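Local atomic coordinates of sphingomyelinase-c (Listeria ivanovii, PDB entry 1ZWX), a protein that belongs to the sphingomyelinase-C proteins of the DNase I-like endonuclease/exonuclease/phosphatase family, built around two packed mixed beta sheets. Residues T230-L235 / D290-V295. Numbering follows the deposited sequence.
Sequences TTNSML and DHYPVV. With PO4 (phosphate ion), chain B.
Thr231 and Tyr292 meet tip to tip, placed by their first torsions. Thr231 OG1 lies between its backbone N and carbonyl carbon (chi1 62°). Tyr292 CG is anti to its own carbonyl carbon (chi1 -61°), which carries the phenol out to the 230-235 segment. Thr231 OG1 and Tyr292 OH form a hydrogen bond of 2.6 Å, and either hydroxyl could be the donor. Thr231 OG1 approaches at the ring edge, in the ring plane. One water also joins the two segments. The water is hydrogen-bonded to Thr231 O and, at 2.7 Å, to Tyr292 OH. The ring of His268 meets Tyr292 edge-to-face.

Asn232 is the N-cap of helix 233-238. Asn232 OD1 accepts two weak capping bonds, from Met234 N at 3.0 Å and from Leu235 N. Asn232 ND2 lies beside segment 290-295, but its hydrogen bond goes to Ser289 O, just before Asp290. Asn232 ND2 also lies 3.5 Å from Asp290 O, at an angle too poor for a hydrogen bond. The helix start is thus tied to the loop that leads into strand 294-298, an inner strand of one of the two six-stranded mixed sheets in this DNase I-like fold.

Leu235 packs on Asp290, their side chains crossing at about a right angle. Leu235 CD2 touches Asp290 CB at 3.6 Å, and CD1 comes within 3.4 Å of Asp290 O. Met234 SD lies 4.0 Å from Asp290 N, a looser touch, and the Met234 side chain also meets Tyr19 and Tyr285.

The CB of His291 points away from segment 230-235. His291 NE2 donates to O2 of a phosphate ion, probably from the crystallisation liquor, at 2.7 Å, in the ring plane. Asp248 OD1 holds ND1 on the other side of the imidazole and helps fix the ring's rotation.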
loop_
_atom_site.group_PDB
_atom_site.type_symbol
_atom_site.label_atom_id
_atom_site.label_comp_id
_atom_site.label_asym_id
_atom_site.label_seq_id
_atom_site.Cartn_x
_atom_site.Cartn_y
_atom_site.Cartn_z
ATOM N N THR A 230 5.124 18.733 -6.345
ATOM C CA THR A 230 4.593 19.972 -6.906
ATOM C C THR A 230 3.203 20.323 -6.380
ATOM O O THR A 230 2.812 21.478 -6.458
ATOM C CB THR A 230 4.650 20.050 -8.475
ATOM O OG1 THR A 230 3.661 19.198 -9.072
ATOM C CG2 THR A 230 5.989 19.675 -8.996
ATOM N N THR A 231 2.470 19.347 -5.815
ATOM C CA THR A 231 1.123 19.585 -5.280
ATOM C C THR A 231 0.907 19.210 -3.803
ATOM O O THR A 231 -0.014 19.713 -3.152
ATOM C CB THR A 231 0.041 18.841 -6.140
ATOM O OG1 THR A 231 0.278 17.423 -6.095
ATOM C CG2 THR A 231 0.072 19.306 -7.602
ATOM N N ASN A 232 1.713 18.287 -3.279
ATOM C CA ASN A 232 1.485 17.756 -1.938
ATOM C C ASN A 232 2.115 18.679 -0.893
ATOM O O ASN A 232 3.324 18.895 -0.917
ATOM C CB ASN A 232 2.053 16.331 -1.840
ATOM C CG ASN A 232 1.640 15.610 -0.591
ATOM O OD1 ASN A 232 2.131 15.890 0.493
ATOM N ND2 ASN A 232 0.756 14.633 -0.737
ATOM N N SER A 233 1.296 19.217 0.015
ATOM C CA SER A 233 1.778 20.160 1.019
ATOM C C SER A 233 2.910 19.573 1.906
ATOM O O SER A 233 3.852 20.290 2.266
ATOM C CB SER A 233 0.611 20.633 1.863
ATOM O OG SER A 233 0.117 19.590 2.695
ATOM N N MET A 234 2.833 18.274 2.231
ATOM C CA MET A 234 3.851 17.624 3.074
ATOM C C MET A 234 5.190 17.452 2.320
ATOM O O MET A 234 6.257 17.582 2.917
ATOM C CB MET A 234 3.347 16.283 3.649
ATOM C CG MET A 234 1.979 16.366 4.411
ATOM S SD MET A 234 1.248 14.793 4.983
ATOM C CE MET A 234 2.353 14.519 6.345
ATOM N N LEU A 235 5.142 17.180 1.019
ATOM C CA LEU A 235 6.370 17.035 0.225
ATOM C C LEU A 235 7.013 18.391 -0.131
ATOM O O LEU A 235 8.219 18.462 -0.386
ATOM C CB LEU A 235 6.116 16.235 -1.052
ATOM C CG LEU A 235 5.765 14.761 -0.858
ATOM C CD1 LEU A 235 5.505 14.102 -2.203
ATOM C CD2 LEU A 235 6.886 14.043 -0.101
ATOM N N ASP A 290 1.900 11.866 2.384
ATOM C CA ASP A 290 2.740 12.351 1.302
ATOM C C ASP A 290 2.497 11.609 -0.014
ATOM O O ASP A 290 3.031 12.018 -1.059
ATOM C CB ASP A 290 4.237 12.382 1.702
ATOM C CG ASP A 290 4.843 10.993 1.954
ATOM O OD1 ASP A 290 4.122 9.976 2.091
ATOM O OD2 ASP A 290 6.104 10.933 2.046
ATOM N N HIS A 291 1.722 10.507 0.039
ATOM C CA HIS A 291 1.273 9.808 -1.178
ATOM C C HIS A 291 -0.211 10.084 -1.337
ATOM O O HIS A 291 -0.924 10.208 -0.338
ATOM C CB HIS A 291 1.439 8.289 -1.093
ATOM C CG HIS A 291 2.855 7.808 -1.194
ATOM N ND1 HIS A 291 3.322 7.099 -2.281
ATOM C CD2 HIS A 291 3.902 7.919 -0.335
ATOM C CE1 HIS A 291 4.601 6.808 -2.099
ATOM N NE2 HIS A 291 4.978 7.289 -0.925
ATOM N N TYR A 292 -0.677 10.110 -2.585
ATOM C CA TYR A 292 -2.113 10.112 -2.838
ATOM C C TYR A 292 -2.650 8.692 -2.852
ATOM O O TYR A 292 -1.934 7.773 -3.234
ATOM C CB TYR A 292 -2.463 10.833 -4.145
ATOM C CG TYR A 292 -2.066 12.268 -4.157
ATOM C CD1 TYR A 292 -1.225 12.786 -5.173
ATOM C CD2 TYR A 292 -2.505 13.125 -3.158
ATOM C CE1 TYR A 292 -0.854 14.148 -5.172
ATOM C CE2 TYR A 292 -2.129 14.479 -3.143
ATOM C CZ TYR A 292 -1.313 14.982 -4.134
ATOM O OH TYR A 292 -0.982 16.328 -4.074
ATOM N N PRO A 293 -3.915 8.505 -2.396
ATOM C CA PRO A 293 -4.558 7.194 -2.445
ATOM C C PRO A 293 -4.874 6.810 -3.898
ATOM O O PRO A 293 -4.976 7.689 -4.763
ATOM C CB PRO A 293 -5.870 7.391 -1.681
ATOM C CG PRO A 293 -5.920 8.820 -1.255
ATOM C CD PRO A 293 -4.793 9.562 -1.851
ATOM N N VAL A 294 -4.968 5.516 -4.160
ATOM C CA VAL A 294 -5.321 5.028 -5.492
ATOM C C VAL A 294 -6.554 4.125 -5.313
ATOM O O VAL A 294 -6.615 3.344 -4.392
ATOM C CB VAL A 294 -4.132 4.289 -6.221
ATOM C CG1 VAL A 294 -4.616 3.494 -7.416
ATOM C CG2 VAL A 294 -3.040 5.297 -6.641
ATOM N N VAL A 295 -7.534 4.273 -6.190
ATOM C CA VAL A 295 -8.711 3.374 -6.187
ATOM C C VAL A 295 -8.669 2.441 -7.407
ATOM O O VAL A 295 -8.374 2.878 -8.527
ATOM C CB VAL A 295 -10.078 4.163 -5.986
ATOM C CG1 VAL A 295 -10.292 5.218 -7.072
ATOM C CG2 VAL A 295 -11.285 3.186 -5.818
HETATM P P PO4 B . 8.547 7.087 0.960
HETATM O O1 PO4 B . 9.274 8.422 1.024
HETATM O O2 PO4 B . 7.069 7.318 0.789
HETATM O O3 PO4 B . 9.004 6.308 -0.262
HETATM O O4 PO4 B . 8.829 6.335 2.247
HETATM O O HOH W 1 -2.561 17.965 -2.594
#